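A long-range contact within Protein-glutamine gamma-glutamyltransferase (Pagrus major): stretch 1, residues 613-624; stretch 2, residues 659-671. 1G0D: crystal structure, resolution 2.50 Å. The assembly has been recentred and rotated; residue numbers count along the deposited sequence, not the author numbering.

Stretch 1 613-624: VPLKGGVFTLEG
Stretch 2 659-671: RKLLVDFDSDRLK

How do the backbones pair? Strands 619-624 and 659-666 run antiparallel, their directions 161° apart and their axes approaching to 4.7 Å. Val 619, Thr 621 and Glu 623 form hydrogen-bonded pairs with Asp 666, Asp 664 and Leu 662. Each pair bonds twice: Val 619 N to Asp 666 O is 3.1 Å, Thr 621 N to Asp 664 O 3.0 Å, and Leu 662 N to Glu 623 O 2.8 Å. Between them, Phe 620 faces Phe 665 and Leu 622 faces Val 663, CA to CA 4.7 Å in both pairs.

What fills the apolar face? Phe 620 (chi1 m) and Phe 665 (chi1 t) lie obliquely, planes at 48°, with CZ of Phe 620 3.6 Å from CD1 of Phe 665. Leu 615 CD1 meets the Phe 665 ring edge at CE2, 3.8 Å away, and Leu 622 CD1 packs 3.5 Å from Val 663 CG2. Gly 618 suits its place: a CB would sit tightly, 3.1 Å from Phe 665 CE1.

What fastens the loop end? Asp 668 (chi1 p) accepts from Lys 616 N through OD2 at 3.0 Å, while Asp 668 N donates to Lys 616 O, also at 3.0 Å. A water bridges Pro 614 O and Asp 668 OD1. Gly 617, at phi/psi 84/17, makes the turn where a CB would jam against the preceding carbonyl.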

# COMPACT_ATOMS: atom_id res chain seq x y z
N VAL A 613 13.41 0.31 -31.79
CA VAL A 613 12.26 -0.40 -32.34
C VAL A 613 11.11 0.56 -32.25
O VAL A 613 11.08 1.43 -31.40
CB VAL A 613 11.86 -1.60 -31.45
CG1 VAL A 613 11.23 -2.67 -32.30
CG2 VAL A 613 13.05 -2.14 -30.71
N PRO A 614 10.13 0.44 -33.15
CA PRO A 614 9.02 1.38 -33.00
C PRO A 614 8.12 0.80 -31.89
O PRO A 614 8.07 -0.42 -31.73
CB PRO A 614 8.34 1.33 -34.37
CG PRO A 614 8.51 -0.12 -34.77
CD PRO A 614 9.93 -0.46 -34.30
N LEU A 615 7.43 1.64 -31.12
CA LEU A 615 6.51 1.13 -30.09
C LEU A 615 5.15 1.52 -30.58
O LEU A 615 4.93 2.62 -31.07
CB LEU A 615 6.74 1.80 -28.73
CG LEU A 615 7.89 2.79 -28.55
CD1 LEU A 615 7.67 3.55 -27.28
CD2 LEU A 615 9.20 2.05 -28.47
N LYS A 616 4.21 0.61 -30.51
CA LYS A 616 2.91 0.99 -30.96
C LYS A 616 1.96 0.63 -29.87
O LYS A 616 2.29 -0.15 -28.98
CB LYS A 616 2.54 0.31 -32.28
CG LYS A 616 3.10 -1.09 -32.46
CD LYS A 616 2.50 -1.73 -33.73
CE LYS A 616 3.51 -2.64 -34.47
NZ LYS A 616 4.75 -1.92 -34.94
N GLY A 617 0.77 1.21 -29.94
CA GLY A 617 -0.22 1.00 -28.91
C GLY A 617 0.03 1.97 -27.78
O GLY A 617 -0.48 1.76 -26.67
N GLY A 618 0.82 3.02 -28.07
CA GLY A 618 1.18 4.03 -27.08
C GLY A 618 -0.02 4.72 -26.48
O GLY A 618 -0.79 5.33 -27.21
N VAL A 619 -0.20 4.57 -25.17
CA VAL A 619 -1.30 5.19 -24.41
C VAL A 619 -0.70 5.93 -23.22
O VAL A 619 0.13 5.37 -22.50
CB VAL A 619 -2.21 4.24 -23.65
CG1 VAL A 619 -3.60 4.61 -23.92
CG2 VAL A 619 -1.85 2.83 -23.90
N PHE A 620 -1.16 7.17 -23.00
CA PHE A 620 -0.71 7.94 -21.86
C PHE A 620 -1.98 7.95 -20.99
O PHE A 620 -3.08 8.09 -21.53
CB PHE A 620 -0.37 9.37 -22.29
CG PHE A 620 0.96 9.51 -22.97
CD1 PHE A 620 2.12 9.64 -22.23
CD2 PHE A 620 1.05 9.49 -24.35
CE1 PHE A 620 3.37 9.76 -22.87
CE2 PHE A 620 2.28 9.61 -25.00
CZ PHE A 620 3.44 9.75 -24.26
N THR A 621 -1.84 7.77 -19.68
CA THR A 621 -3.01 7.82 -18.78
C THR A 621 -2.67 8.87 -17.74
O THR A 621 -1.60 8.78 -17.14
CB THR A 621 -3.23 6.52 -18.03
OG1 THR A 621 -3.18 5.43 -18.96
CG2 THR A 621 -4.56 6.56 -17.30
N LEU A 622 -3.54 9.85 -17.53
CA LEU A 622 -3.25 10.92 -16.57
C LEU A 622 -4.24 11.00 -15.42
O LEU A 622 -5.43 10.80 -15.61
CB LEU A 622 -3.24 12.28 -17.26
CG LEU A 622 -2.52 12.72 -18.53
CD1 LEU A 622 -1.59 13.86 -18.20
CD2 LEU A 622 -1.76 11.61 -19.15
N GLU A 623 -3.75 11.29 -14.22
CA GLU A 623 -4.64 11.43 -13.08
C GLU A 623 -3.99 12.21 -11.95
O GLU A 623 -2.77 12.30 -11.87
CB GLU A 623 -5.07 10.07 -12.58
CG GLU A 623 -4.09 9.52 -11.60
CD GLU A 623 -4.65 8.35 -10.86
OE1 GLU A 623 -5.76 8.48 -10.28
OE2 GLU A 623 -4.00 7.29 -10.86
N GLY A 624 -4.83 12.75 -11.07
CA GLY A 624 -4.32 13.49 -9.93
C GLY A 624 -5.44 13.78 -8.95
O GLY A 624 -6.50 14.23 -9.38
N ARG A 659 -0.98 20.00 -5.53
CA ARG A 659 -1.37 18.71 -6.04
C ARG A 659 -0.31 18.12 -6.93
O ARG A 659 0.59 18.81 -7.38
CB ARG A 659 -2.70 18.86 -6.77
CG ARG A 659 -3.62 19.88 -6.11
CD ARG A 659 -5.07 19.51 -6.28
NE ARG A 659 -5.85 19.70 -5.07
CZ ARG A 659 -5.95 18.82 -4.08
NH1 ARG A 659 -6.68 19.08 -3.01
NH2 ARG A 659 -5.32 17.66 -4.15
N LYS A 660 -0.42 16.82 -7.14
CA LYS A 660 0.54 16.08 -7.96
C LYS A 660 -0.16 15.40 -9.17
O LYS A 660 -1.23 14.76 -9.02
CB LYS A 660 1.25 15.05 -7.06
CG LYS A 660 1.93 15.66 -5.84
CD LYS A 660 3.45 15.60 -5.99
CE LYS A 660 4.18 16.67 -5.18
NZ LYS A 660 3.59 16.72 -3.82
N LEU A 661 0.42 15.59 -10.36
CA LEU A 661 -0.15 15.02 -11.59
C LEU A 661 0.70 13.84 -11.92
O LEU A 661 1.94 13.95 -12.01
CB LEU A 661 -0.14 16.03 -12.73
CG LEU A 661 -0.76 15.55 -14.03
CD1 LEU A 661 -2.23 15.22 -13.85
CD2 LEU A 661 -0.56 16.64 -15.09
N LEU A 662 0.02 12.70 -12.05
CA LEU A 662 0.66 11.41 -12.33
C LEU A 662 0.39 10.91 -13.75
O LEU A 662 -0.71 11.05 -14.29
CB LEU A 662 0.19 10.35 -11.31
CG LEU A 662 0.67 10.40 -9.86
CD1 LEU A 662 0.38 11.73 -9.20
CD2 LEU A 662 -0.06 9.34 -9.12
N VAL A 663 1.41 10.33 -14.36
CA VAL A 663 1.28 9.82 -15.70
C VAL A 663 2.02 8.50 -15.94
O VAL A 663 3.15 8.27 -15.48
CB VAL A 663 1.75 10.88 -16.73
CG1 VAL A 663 1.56 10.36 -18.13
CG2 VAL A 663 0.96 12.15 -16.54
N ASP A 664 1.32 7.62 -16.65
CA ASP A 664 1.80 6.33 -17.06
C ASP A 664 1.79 6.18 -18.60
O ASP A 664 0.90 6.67 -19.29
CB ASP A 664 0.92 5.25 -16.45
CG ASP A 664 1.19 3.88 -17.02
OD1 ASP A 664 2.16 3.23 -16.58
OD2 ASP A 664 0.44 3.47 -17.94
N PHE A 665 2.81 5.52 -19.14
CA PHE A 665 2.88 5.25 -20.59
C PHE A 665 3.17 3.78 -20.86
O PHE A 665 4.14 3.20 -20.34
CB PHE A 665 3.96 6.10 -21.30
CG PHE A 665 4.19 5.70 -22.76
CD1 PHE A 665 3.39 6.21 -23.78
CD2 PHE A 665 5.17 4.76 -23.09
CE1 PHE A 665 3.56 5.78 -25.12
CE2 PHE A 665 5.34 4.34 -24.42
CZ PHE A 665 4.53 4.84 -25.43
N ASP A 666 2.31 3.16 -21.68
CA ASP A 666 2.51 1.77 -22.07
C ASP A 666 2.49 1.60 -23.59
O ASP A 666 1.79 2.32 -24.32
CB ASP A 666 1.48 0.83 -21.44
CG ASP A 666 1.92 -0.64 -21.52
OD1 ASP A 666 1.05 -1.50 -21.76
OD2 ASP A 666 3.13 -0.93 -21.33
N SER A 667 3.26 0.62 -24.05
CA SER A 667 3.36 0.35 -25.47
C SER A 667 3.72 -1.11 -25.54
O SER A 667 4.02 -1.70 -24.50
CB SER A 667 4.49 1.18 -26.05
OG SER A 667 5.70 0.82 -25.40
N ASP A 668 3.71 -1.67 -26.75
CA ASP A 668 4.05 -3.08 -26.96
C ASP A 668 5.46 -3.42 -26.48
O ASP A 668 5.64 -4.38 -25.73
CB ASP A 668 3.92 -3.48 -28.44
CG ASP A 668 4.79 -2.65 -29.36
OD1 ASP A 668 4.93 -3.03 -30.54
OD2 ASP A 668 5.34 -1.61 -28.92
N ARG A 669 6.44 -2.62 -26.89
CA ARG A 669 7.82 -2.84 -26.53
C ARG A 669 8.34 -2.03 -25.35
O ARG A 669 9.38 -2.38 -24.77
CB ARG A 669 8.69 -2.61 -27.75
CG ARG A 669 8.20 -3.37 -28.96
CD ARG A 669 8.58 -4.84 -28.90
NE ARG A 669 9.81 -5.07 -29.64
CZ ARG A 669 11.03 -5.00 -29.10
NH1 ARG A 669 12.12 -5.22 -29.85
NH2 ARG A 669 11.15 -4.73 -27.80
N LEU A 670 7.65 -0.93 -25.00
CA LEU A 670 8.07 -0.10 -23.85
C LEU A 670 6.96 -0.08 -22.83
O LEU A 670 5.87 0.48 -23.07
CB LEU A 670 8.35 1.34 -24.24
CG LEU A 670 9.72 1.92 -23.90
CD1 LEU A 670 9.54 3.35 -23.47
CD2 LEU A 670 10.41 1.13 -22.85
N LYS A 671 7.25 -0.70 -21.69
CA LYS A 671 6.27 -0.78 -20.63
C LYS A 671 6.88 -0.26 -19.35
O LYS A 671 8.11 -0.28 -19.21
CB LYS A 671 5.83 -2.24 -20.42
CG LYS A 671 5.67 -3.08 -21.68
CD LYS A 671 5.32 -4.53 -21.38
CE LYS A 671 4.04 -4.93 -22.10
NZ LYS A 671 3.09 -3.76 -22.25
O HOH W 1 6.91 -3.20 -32.36